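Local structure of HMG-CoA Lyase (Bacillus subtilis subsp. subtilis, 1YDO) at residues E21-I25 with K283-P287; W24-K30 with P57-D61; L192-L196 with A222-I227; T8-V12 with T252-V256. The protein belongs to the HMGL-like family of TIM-barrel proteins, in which a closed ring of parallel strands is surrounded by helices. One frame throughout, in Å; residues are numbered along the deposited sequence.

In the fold
All four contacts lie in one TIM barrel. Contact 4 is the buried one, its centre about 10 Å from the centre of the chain: strand 8-11 of the barrel meets helix 252-261 through aliphatic side chains and one threonine-glutamate hydrogen bond. The other three, with centres about 18 to 19 Å from that of the chain, are only partly buried. Contacts 1 and 2 share W24 and I25, and their centres are about 11 Å apart; both mix apolar or aromatic packing with a salt bridge, joining the 21-30 region to the end of helix 270-284 and to the loop before helix 62-68. Contact 3, across the chain's centre from them, is apolar packing of two consecutive barrel helices without a salt bridge.

Contact 1 (E21-I25 with K283-P287); sequences EPVWI and KMGKP
M284, a selenomethionine in the C-terminal part of helix 270-284, is the centre of this contact; E21 and I25 follow it in buried area. Residues 21-25 run as a loop without regular structure, largely extended except at P22 (psi 42°). V23 lies across from M284 (CA to CA 7.3 Å) and I25 across from K283 (7.5 Å). With chi1 t, chi2 p and chi3 m, the M284 side chain reaches into the loop: its CE is 3.2 Å from V23 CB and 3.3 Å from I25 CD1, while its SE is 4.1 Å from E21 CG. I25, with both chi angles m, extends CD1 to 4.4 Å from K283 CB. The loop leads from helix 13-17 to helix 27-38 of the TIM barrel, so the contact ties the region after the first barrel strand to a helix near the C-terminus of the chain. G285 leaves the helix with phi 61° and psi 11°, and K286 is extended (-132°/146°), its side chain directed at the loop. There K286 NZ forms a salt bridge with E21 OE1 at 2.9 Å, and E21, chi1 and chi2 both m, also accepts a hydrogen bond at OE2 from the backbone of G238.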
loop_
_atom_site.group_PDB
_atom_site.type_symbol
_atom_site.label_atom_id
_atom_site.label_comp_id
_atom_site.label_asym_id
_atom_site.label_seq_id
_atom_site.Cartn_x
_atom_site.Cartn_y
_atom_site.Cartn_z
ATOM N N GLU A 21 -0.058 8.746 19.041
ATOM C CA GLU A 21 -0.918 9.833 18.621
ATOM C C GLU A 21 -0.826 10.989 19.611
ATOM O O GLU A 21 -0.989 10.807 20.817
ATOM C CB GLU A 21 -2.350 9.342 18.511
ATOM C CG GLU A 21 -2.582 8.461 17.297
ATOM C CD GLU A 21 -2.363 9.207 15.985
ATOM O OE1 GLU A 21 -2.495 10.450 15.984
ATOM O OE2 GLU A 21 -2.085 8.556 14.951
ATOM N N PRO A 22 -0.536 12.197 19.109
ATOM C CA PRO A 22 -0.415 13.394 19.944
ATOM C C PRO A 22 -1.765 13.885 20.445
ATOM O O PRO A 22 -2.044 15.086 20.465
ATOM C CB PRO A 22 0.275 14.384 19.016
ATOM C CG PRO A 22 -0.239 13.989 17.674
ATOM C CD PRO A 22 -0.168 12.490 17.713
ATOM N N VAL A 23 -2.608 12.947 20.849
ATOM C CA VAL A 23 -3.922 13.299 21.354
ATOM C C VAL A 23 -4.330 12.345 22.449
ATOM O O VAL A 23 -4.123 11.142 22.335
ATOM C CB VAL A 23 -4.974 13.234 20.255
ATOM C CG1 VAL A 23 -6.336 13.609 20.836
ATOM C CG2 VAL A 23 -4.588 14.170 19.104
ATOM N N TRP A 24 -4.917 12.870 23.515
ATOM C CA TRP A 24 -5.324 11.994 24.596
ATOM C C TRP A 24 -6.770 11.533 24.448
ATOM O O TRP A 24 -7.691 12.340 24.337
ATOM C CB TRP A 24 -5.129 12.676 25.953
ATOM C CG TRP A 24 -5.414 11.756 27.116
ATOM C CD1 TRP A 24 -4.657 10.695 27.542
ATOM C CD2 TRP A 24 -6.566 11.792 27.970
ATOM N NE1 TRP A 24 -5.276 10.067 28.609
ATOM C CE2 TRP A 24 -6.448 10.718 28.885
ATOM C CE3 TRP A 24 -7.692 12.623 28.041
ATOM C CZ2 TRP A 24 -7.409 10.460 29.865
ATOM C CZ3 TRP A 24 -8.650 12.368 29.017
ATOM C CH2 TRP A 24 -8.503 11.289 29.914
ATOM N N ILE A 25 -6.952 10.221 24.426
ATOM C CA ILE A 25 -8.275 9.642 24.320
ATOM C C ILE A 25 -8.767 9.367 25.729
ATOM O O ILE A 25 -8.101 8.680 26.503
ATOM C CB ILE A 25 -8.250 8.313 23.548
ATOM C CG1 ILE A 25 -7.784 8.558 22.114
ATOM C CG2 ILE A 25 -9.633 7.651 23.600
ATOM C CD1 ILE A 25 -8.713 9.450 21.327
ATOM N N LYS A 283 -13.208 10.293 17.107
ATOM C CA LYS A 283 -12.753 10.739 18.409
ATOM C C LYS A 283 -11.397 11.397 18.230
ATOM O O LYS A 283 -10.955 12.178 19.068
ATOM C CB LYS A 283 -12.635 9.564 19.381
ATOM C CG LYS A 283 -13.662 9.583 20.498
ATOM C CD LYS A 283 -15.069 9.495 19.942
ATOM C CE LYS A 283 -16.121 9.628 21.030
ATOM N NZ LYS A 283 -17.505 9.638 20.458
HETATM N N MSE A 284 -10.744 11.093 17.116
HETATM C CA MSE A 284 -9.428 11.648 16.838
HETATM C C MSE A 284 -9.555 13.007 16.158
HETATM O O MSE A 284 -8.621 13.812 16.167
HETATM C CB MSE A 284 -8.645 10.697 15.932
HETATM C CG MSE A 284 -7.138 10.786 16.090
HETATM SE SE MSE A 284 -6.504 9.674 17.540
HETATM C CE MSE A 284 -6.787 10.899 19.012
ATOM N N GLY A 285 -10.720 13.253 15.570
ATOM C CA GLY A 285 -10.948 14.510 14.881
ATOM C C GLY A 285 -9.971 14.692 13.732
ATOM O O GLY A 285 -9.864 15.770 13.145
ATOM N N LYS A 286 -9.254 13.624 13.412
ATOM C CA LYS A 286 -8.283 13.653 12.345
ATOM C C LYS A 286 -8.522 12.427 11.487
ATOM O O LYS A 286 -8.920 11.385 11.989
ATOM C CB LYS A 286 -6.874 13.606 12.928
ATOM C CG LYS A 286 -5.778 13.809 11.914
ATOM C CD LYS A 286 -4.720 12.718 12.035
ATOM C CE LYS A 286 -4.067 12.689 13.411
ATOM N NZ LYS A 286 -2.942 11.715 13.435
ATOM N N PRO A 287 -8.310 12.539 10.170
ATOM C CA PRO A 287 -8.520 11.382 9.295
ATOM C C PRO A 287 -7.388 10.357 9.413
ATOM O O PRO A 287 -6.222 10.720 9.513
ATOM C CB PRO A 287 -8.593 12.017 7.910
ATOM C CG PRO A 287 -7.663 13.200 8.043
ATOM C CD PRO A 287 -8.056 13.761 9.384
#

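Contact 2 (W24-K30 with P57-D61); sequences WIATEDK and PALRD
The indole of W24 carries the guanidinium of R60 flat on one face: the planes differ by 11°, the centres are 4.1 Å apart, and W24 CE2 is 3.4 Å from R60 NH2. The cation-pi interaction is off-centre, with R60 CZ 4.1 Å from the centroid of the five-membered ring. W24 (chi1 t, chi2 71°) projects from an extended backbone, and R60 (chi1 p, then t, t) folds its end over the ring. In register, W24 lies across from A58 (CA to CA 5.6 Å) and T27 from D61 (6.2 Å). Residues 24-26 approach helix 27-38, for which A26 is the N-cap residue; P57 and A58 form a short 3-10 turn, and D61 is at the N-cap position of helix 62-68 without a capping bond from its side chain. That carboxylate turns instead to K30 (chi m, t, t, p), whose NZ makes a salt bridge to D61 OD1 at 3.0 Å and donates to A58 O at 3.2 Å and to I25 O at 2.8 Å. The lysine, on the first turn of helix 27-38, thus ties residues 24-26 to the 57-61 loop. Its CE lies 3.5 Å from L59 CD2, and T27 CB comes as close as 3.0 Å to D61 OD1. The contact joins the start of TIM-barrel helix 27-38 to the loop leading into helix 62-68; helix 270-284 borders residues 24-30 through I25 on M284 and D29 on W279.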
loop_
_atom_site.group_PDB
_atom_site.type_symbol
_atom_site.label_atom_id
_atom_site.label_comp_id
_atom_site.label_asym_id
_atom_site.label_seq_id
_atom_site.Cartn_x
_atom_site.Cartn_y
_atom_site.Cartn_z
ATOM N N TRP A 24 -4.917 12.870 23.515
ATOM C CA TRP A 24 -5.324 11.994 24.596
ATOM C C TRP A 24 -6.770 11.533 24.448
ATOM O O TRP A 24 -7.691 12.340 24.337
ATOM C CB TRP A 24 -5.129 12.676 25.953
ATOM C CG TRP A 24 -5.414 11.756 27.116
ATOM C CD1 TRP A 24 -4.657 10.695 27.542
ATOM C CD2 TRP A 24 -6.566 11.792 27.970
ATOM N NE1 TRP A 24 -5.276 10.067 28.609
ATOM C CE2 TRP A 24 -6.448 10.718 28.885
ATOM C CE3 TRP A 24 -7.692 12.623 28.041
ATOM C CZ2 TRP A 24 -7.409 10.460 29.865
ATOM C CZ3 TRP A 24 -8.650 12.368 29.017
ATOM C CH2 TRP A 24 -8.503 11.289 29.914
ATOM N N ILE A 25 -6.952 10.221 24.426
ATOM C CA ILE A 25 -8.275 9.642 24.320
ATOM C C ILE A 25 -8.767 9.367 25.729
ATOM O O ILE A 25 -8.101 8.680 26.503
ATOM C CB ILE A 25 -8.250 8.313 23.548
ATOM C CG1 ILE A 25 -7.784 8.558 22.114
ATOM C CG2 ILE A 25 -9.633 7.651 23.600
ATOM C CD1 ILE A 25 -8.713 9.450 21.327
ATOM N N ALA A 26 -9.932 9.905 26.057
ATOM C CA ALA A 26 -10.489 9.703 27.379
ATOM C C ALA A 26 -10.387 8.237 27.750
ATOM O O ALA A 26 -10.678 7.359 26.939
ATOM C CB ALA A 26 -11.928 10.144 27.406
ATOM N N THR A 27 -9.969 7.993 28.986
ATOM C CA THR A 27 -9.814 6.652 29.504
ATOM C C THR A 27 -11.057 5.824 29.198
ATOM O O THR A 27 -10.946 4.668 28.796
ATOM C CB THR A 27 -9.539 6.701 31.022
ATOM O OG1 THR A 27 -9.460 5.374 31.555
ATOM C CG2 THR A 27 -10.638 7.489 31.731
ATOM N N GLU A 28 -12.241 6.406 29.351
ATOM C CA GLU A 28 -13.459 5.648 29.075
ATOM C C GLU A 28 -13.562 5.265 27.613
ATOM O O GLU A 28 -13.746 4.098 27.287
ATOM C CB GLU A 28 -14.703 6.443 29.503
ATOM C CG GLU A 28 -14.785 6.689 31.010
ATOM C CD GLU A 28 -14.608 5.403 31.814
ATOM O OE1 GLU A 28 -15.418 4.459 31.629
ATOM O OE2 GLU A 28 -13.655 5.343 32.627
ATOM N N ASP A 29 -13.436 6.256 26.737
ATOM C CA ASP A 29 -13.510 6.030 25.297
ATOM C C ASP A 29 -12.613 4.876 24.863
ATOM O O ASP A 29 -12.981 4.085 23.999
ATOM C CB ASP A 29 -13.103 7.293 24.533
ATOM C CG ASP A 29 -14.135 8.380 24.630
ATOM O OD1 ASP A 29 -13.832 9.528 24.230
ATOM O OD2 ASP A 29 -15.261 8.084 25.096
ATOM N N LYS A 30 -11.423 4.792 25.446
ATOM C CA LYS A 30 -10.516 3.715 25.090
ATOM C C LYS A 30 -11.276 2.410 25.285
ATOM O O LYS A 30 -11.347 1.577 24.380
ATOM C CB LYS A 30 -9.272 3.711 25.977
ATOM C CG LYS A 30 -8.248 4.803 25.682
ATOM C CD LYS A 30 -6.943 4.467 26.415
ATOM C CE LYS A 30 -5.823 5.497 26.222
ATOM N NZ LYS A 30 -6.050 6.790 26.936
ATOM N N PRO A 57 2.530 9.086 28.550
ATOM C CA PRO A 57 1.392 9.814 29.109
ATOM C C PRO A 57 0.066 9.547 28.416
ATOM O O PRO A 57 -0.991 9.690 29.030
ATOM C CB PRO A 57 1.834 11.270 29.005
ATOM C CG PRO A 57 2.703 11.263 27.784
ATOM C CD PRO A 57 3.524 10.018 27.993
ATOM N N ALA A 58 0.119 9.152 27.147
ATOM C CA ALA A 58 -1.097 8.868 26.388
ATOM C C ALA A 58 -1.756 7.580 26.873
ATOM O O ALA A 58 -2.932 7.325 26.610
ATOM C CB ALA A 58 -0.772 8.760 24.904
ATOM N N LEU A 59 -0.993 6.772 27.588
ATOM C CA LEU A 59 -1.524 5.525 28.091
ATOM C C LEU A 59 -1.285 5.396 29.592
ATOM O O LEU A 59 -0.942 4.326 30.085
ATOM C CB LEU A 59 -0.881 4.358 27.336
ATOM C CG LEU A 59 -1.231 4.209 25.846
ATOM C CD1 LEU A 59 -0.384 3.094 25.229
ATOM C CD2 LEU A 59 -2.717 3.893 25.690
ATOM N N ARG A 60 -1.468 6.493 30.318
ATOM C CA ARG A 60 -1.270 6.466 31.761
ATOM C C ARG A 60 -2.372 5.692 32.464
ATOM O O ARG A 60 -2.233 5.318 33.629
ATOM C CB ARG A 60 -1.192 7.890 32.317
ATOM C CG ARG A 60 -2.230 8.846 31.776
ATOM C CD ARG A 60 -1.863 10.282 32.145
ATOM N NE ARG A 60 -2.645 11.296 31.417
ATOM C CZ ARG A 60 -3.907 11.644 31.687
ATOM N NH1 ARG A 60 -4.566 11.063 32.684
ATOM N NH2 ARG A 60 -4.511 12.578 30.956
ATOM N N ASP A 61 -3.458 5.434 31.739
ATOM C CA ASP A 61 -4.594 4.709 32.297
ATOM C C ASP A 61 -4.548 3.223 32.010
ATOM O O ASP A 61 -5.583 2.563 31.955
ATOM C CB ASP A 61 -5.910 5.305 31.769
ATOM C CG ASP A 61 -5.960 5.387 30.249
ATOM O OD1 ASP A 61 -6.900 6.032 29.737
ATOM O OD2 ASP A 61 -5.073 4.811 29.579
#

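Contact 3 (L192-L196 with A222-I227); sequences LEALL and ALQMGI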
loop_
_atom_site.group_PDB
_atom_site.type_symbol
_atom_site.label_atom_id
_atom_site.label_comp_id
_atom_site.label_asym_id
_atom_site.label_seq_id
_atom_site.Cartn_x
_atom_site.Cartn_y
_atom_site.Cartn_z
ATOM N N LEU A 192 13.745 -13.135 5.915
ATOM C CA LEU A 192 12.958 -14.293 6.334
ATOM C C LEU A 192 13.589 -15.604 5.875
ATOM O O LEU A 192 13.371 -16.654 6.466
ATOM C CB LEU A 192 11.524 -14.193 5.811
ATOM C CG LEU A 192 10.655 -13.170 6.523
ATOM C CD1 LEU A 192 9.300 -13.125 5.862
ATOM C CD2 LEU A 192 10.525 -13.529 7.986
ATOM N N GLU A 193 14.380 -15.531 4.819
ATOM C CA GLU A 193 15.051 -16.704 4.292
ATOM C C GLU A 193 16.076 -17.193 5.306
ATOM O O GLU A 193 16.169 -18.386 5.571
ATOM C CB GLU A 193 15.771 -16.352 2.996
ATOM C CG GLU A 193 16.248 -17.537 2.175
ATOM C CD GLU A 193 15.130 -18.155 1.338
ATOM O OE1 GLU A 193 14.388 -19.023 1.869
ATOM O OE2 GLU A 193 14.985 -17.761 0.148
ATOM N N ALA A 194 16.844 -16.258 5.860
ATOM C CA ALA A 194 17.882 -16.566 6.834
ATOM C C ALA A 194 17.296 -16.935 8.188
ATOM O O ALA A 194 17.852 -17.771 8.907
ATOM C CB ALA A 194 18.828 -15.381 6.983
ATOM N N LEU A 195 16.180 -16.310 8.542
ATOM C CA LEU A 195 15.530 -16.599 9.818
ATOM C C LEU A 195 14.750 -17.910 9.766
ATOM O O LEU A 195 14.996 -18.814 10.562
ATOM C CB LEU A 195 14.590 -15.452 10.220
ATOM C CG LEU A 195 15.241 -14.197 10.815
ATOM C CD1 LEU A 195 14.228 -13.076 10.841
ATOM C CD2 LEU A 195 15.766 -14.472 12.221
ATOM N N LEU A 196 13.822 -18.020 8.821
ATOM C CA LEU A 196 13.014 -19.229 8.710
ATOM C C LEU A 196 13.837 -20.505 8.643
ATOM O O LEU A 196 13.325 -21.602 8.887
ATOM C CB LEU A 196 12.087 -19.157 7.496
ATOM C CG LEU A 196 10.913 -18.194 7.645
ATOM C CD1 LEU A 196 10.120 -18.158 6.353
ATOM C CD2 LEU A 196 10.041 -18.622 8.815
ATOM N N ALA A 222 6.036 -12.081 2.617
ATOM C CA ALA A 222 6.039 -12.876 3.826
ATOM C C ALA A 222 5.022 -14.018 3.708
ATOM O O ALA A 222 5.327 -15.168 4.021
ATOM C CB ALA A 222 5.722 -12.007 5.031
ATOM N N LEU A 223 3.811 -13.715 3.257
ATOM C CA LEU A 223 2.810 -14.756 3.111
ATOM C C LEU A 223 3.351 -15.893 2.265
ATOM O O LEU A 223 2.988 -17.056 2.459
ATOM C CB LEU A 223 1.548 -14.204 2.460
ATOM C CG LEU A 223 0.550 -13.581 3.415
ATOM C CD1 LEU A 223 -0.484 -12.849 2.605
ATOM C CD2 LEU A 223 -0.089 -14.642 4.289
ATOM N N GLN A 224 4.221 -15.552 1.326
ATOM C CA GLN A 224 4.819 -16.539 0.446
ATOM C C GLN A 224 5.920 -17.335 1.128
ATOM O O GLN A 224 6.166 -18.481 0.768
ATOM C CB GLN A 224 5.398 -15.861 -0.782
ATOM C CG GLN A 224 4.385 -15.361 -1.784
ATOM C CD GLN A 224 5.055 -14.667 -2.966
ATOM O OE1 GLN A 224 4.402 -14.312 -3.950
ATOM N NE2 GLN A 224 6.370 -14.469 -2.868
HETATM N N MSE A 225 6.586 -16.728 2.101
HETATM C CA MSE A 225 7.651 -17.407 2.811
HETATM C C MSE A 225 7.113 -18.365 3.857
HETATM O O MSE A 225 7.813 -19.290 4.253
HETATM C CB MSE A 225 8.575 -16.398 3.491
HETATM C CG MSE A 225 9.318 -15.464 2.535
HETATM SE SE MSE A 225 10.471 -16.431 1.288
HETATM C CE MSE A 225 11.396 -17.508 2.627
ATOM N N GLY A 226 5.886 -18.123 4.327
ATOM C CA GLY A 226 5.287 -18.989 5.335
ATOM C C GLY A 226 4.749 -18.324 6.599
ATOM O O GLY A 226 3.958 -18.920 7.330
ATOM N N ILE A 227 5.181 -17.100 6.875
ATOM C CA ILE A 227 4.703 -16.391 8.060
ATOM C C ILE A 227 3.178 -16.334 7.984
ATOM O O ILE A 227 2.622 -16.139 6.908
ATOM C CB ILE A 227 5.267 -14.939 8.119
ATOM C CG1 ILE A 227 6.711 -14.936 8.614
ATOM C CG2 ILE A 227 4.442 -14.101 9.050
ATOM C CD1 ILE A 227 7.683 -15.479 7.647
#
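Apolar helix-to-helix packing joins the C-terminal parts of helices 185-196 and 215-225 at the periphery of the fold; the centre of the contact is about 18 Å from the centre of the chain. L192 and L196, one turn apart on the first helix, both direct CA to CB toward the second, and L192 stands closest to M225 (CA to CA 7.1 Å). L192 CD1 reaches I227 CD1 at 3.4 Å, A222 CB at 3.8 Å and the CG of selenomethionine M225 at 4.1 Å. L196 CD1 lies 3.7 Å from M225 CB and 3.8 Å from I227 CD1. These helices belong to consecutive beta-alpha units of the TIM barrel, following strands 174-177 and 204-207, and L192 and A222 both also touch L206 on the latter strand. G226 ends the second helix with phi 127°, where a side chain would jam against the preceding carbonyl, and the chain turns so that the end of I227 comes back against both leucines. On the outer side, E193 OE1 comes within 3.4 Å of M225 CE, and Q224 hydrogen-bonds Q224 of the second subunit.

Contact 4 (T8-V12 with T252-V256); sequences TIKEV and TEDIV
In this TIM barrel, strand 8-11 is the first strand of the barrel and helix 252-261 packs against its outer side. The strand and helix segments run antiparallel, at 173° between their directions, with axes 10.0 Å apart; I9 lies across from V256 (CA to CA 7.9 Å) and E11 across from T252 (7.0 Å). Strand angles are regular, near -107°/135° at I9 and -82°/130° at E11. I9 is the main apolar contributor: CA to CB points toward the helix, and with chi1 p and chi2 t (156°) its CD1 stands 3.4 Å from V256 CG2 and 3.5 Å from T252 CG2, while its CG2 lies 4.3 Å from I255 CG2. V256, chi1 t, offers that CG2 to the isoleucine, and I255 does the same with chi1 m. K10, between I9 and E11, points away from the helix, forming a salt bridge with E173 and a cation-pi interaction with Y44. Backbone hydrogen bonds link the strand to 229-232 through T8 and K10 and to 44-49 through E11, closing the barrel. E11 leaves the strand sideways, but chi1 t and chi2 p swing its carboxylate to the start of the helix; OE1 accepts from the backbone N of G13 and A234. T252, chi1 m, turns its hydroxyl to the other oxygen, and T252 OG1 donates to E11 OE2 at 2.6 Å.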
loop_
_atom_site.group_PDB
_atom_site.type_symbol
_atom_site.label_atom_id
_atom_site.label_comp_id
_atom_site.label_asym_id
_atom_site.label_seq_id
_atom_site.Cartn_x
_atom_site.Cartn_y
_atom_site.Cartn_z
ATOM N N THR A 8 -3.422 -15.555 11.186
ATOM C CA THR A 8 -3.816 -14.816 12.373
ATOM C C THR A 8 -3.200 -13.422 12.438
ATOM O O THR A 8 -1.982 -13.265 12.418
ATOM C CB THR A 8 -3.441 -15.589 13.641
ATOM O OG1 THR A 8 -2.350 -16.467 13.352
ATOM C CG2 THR A 8 -4.627 -16.411 14.127
ATOM N N ILE A 9 -4.067 -12.412 12.514
ATOM C CA ILE A 9 -3.635 -11.026 12.598
ATOM C C ILE A 9 -3.859 -10.495 14.010
ATOM O O ILE A 9 -4.920 -10.695 14.599
ATOM C CB ILE A 9 -4.413 -10.110 11.642
ATOM C CG1 ILE A 9 -5.826 -9.950 12.136
ATOM C CG2 ILE A 9 -4.426 -10.670 10.229
ATOM C CD1 ILE A 9 -6.444 -8.700 11.643
ATOM N N LYS A 10 -2.864 -9.787 14.540
ATOM C CA LYS A 10 -2.948 -9.230 15.885
ATOM C C LYS A 10 -3.118 -7.709 15.905
ATOM O O LYS A 10 -2.346 -6.982 15.296
ATOM C CB LYS A 10 -1.699 -9.647 16.664
ATOM C CG LYS A 10 -1.508 -11.160 16.663
ATOM C CD LYS A 10 -0.526 -11.622 17.724
ATOM C CE LYS A 10 -0.521 -13.136 17.831
ATOM N NZ LYS A 10 0.430 -13.589 18.878
ATOM N N GLU A 11 -4.140 -7.242 16.610
ATOM C CA GLU A 11 -4.413 -5.817 16.723
ATOM C C GLU A 11 -3.539 -5.175 17.797
ATOM O O GLU A 11 -3.472 -5.679 18.916
ATOM C CB GLU A 11 -5.882 -5.597 17.087
ATOM C CG GLU A 11 -6.234 -4.143 17.316
ATOM C CD GLU A 11 -6.066 -3.299 16.060
ATOM O OE1 GLU A 11 -5.692 -2.114 16.191
ATOM O OE2 GLU A 11 -6.319 -3.810 14.945
ATOM N N VAL A 12 -2.863 -4.075 17.464
ATOM C CA VAL A 12 -2.024 -3.371 18.443
ATOM C C VAL A 12 -2.349 -1.882 18.454
ATOM O O VAL A 12 -1.565 -1.072 18.951
ATOM C CB VAL A 12 -0.503 -3.525 18.161
ATOM C CG1 VAL A 12 -0.097 -4.969 18.307
ATOM C CG2 VAL A 12 -0.158 -3.005 16.773
ATOM N N THR A 252 -5.128 -2.326 9.955
ATOM C CA THR A 252 -5.685 -3.657 10.146
ATOM C C THR A 252 -6.731 -4.023 9.109
ATOM O O THR A 252 -6.684 -5.108 8.557
ATOM C CB THR A 252 -6.333 -3.799 11.524
ATOM O OG1 THR A 252 -5.355 -3.544 12.539
ATOM C CG2 THR A 252 -6.892 -5.199 11.703
ATOM N N GLU A 253 -7.688 -3.140 8.857
ATOM C CA GLU A 253 -8.722 -3.449 7.891
ATOM C C GLU A 253 -8.145 -3.656 6.503
ATOM O O GLU A 253 -8.608 -4.519 5.763
ATOM C CB GLU A 253 -9.793 -2.362 7.869
ATOM C CG GLU A 253 -9.265 -0.954 7.679
ATOM C CD GLU A 253 -8.732 -0.346 8.955
ATOM O OE1 GLU A 253 -8.811 0.894 9.110
ATOM O OE2 GLU A 253 -8.241 -1.104 9.813
ATOM N N ASP A 254 -7.131 -2.886 6.135
ATOM C CA ASP A 254 -6.522 -3.055 4.817
ATOM C C ASP A 254 -5.895 -4.437 4.725
ATOM O O ASP A 254 -5.917 -5.080 3.680
ATOM C CB ASP A 254 -5.449 -1.990 4.599
ATOM C CG ASP A 254 -6.027 -0.604 4.467
ATOM O OD1 ASP A 254 -5.273 0.379 4.645
ATOM O OD2 ASP A 254 -7.241 -0.499 4.176
ATOM N N ILE A 255 -5.326 -4.873 5.837
ATOM C CA ILE A 255 -4.693 -6.166 5.900
ATOM C C ILE A 255 -5.748 -7.248 5.826
ATOM O O ILE A 255 -5.602 -8.210 5.084
ATOM C CB ILE A 255 -3.908 -6.331 7.195
ATOM C CG1 ILE A 255 -2.777 -5.320 7.219
ATOM C CG2 ILE A 255 -3.398 -7.740 7.312
ATOM C CD1 ILE A 255 -1.935 -5.420 8.433
ATOM N N VAL A 256 -6.811 -7.086 6.598
ATOM C CA VAL A 256 -7.889 -8.061 6.626
ATOM C C VAL A 256 -8.557 -8.134 5.268
ATOM O O VAL A 256 -8.887 -9.218 4.794
ATOM C CB VAL A 256 -8.961 -7.694 7.668
ATOM C CG1 VAL A 256 -10.122 -8.650 7.570
ATOM C CG2 VAL A 256 -8.363 -7.736 9.060
#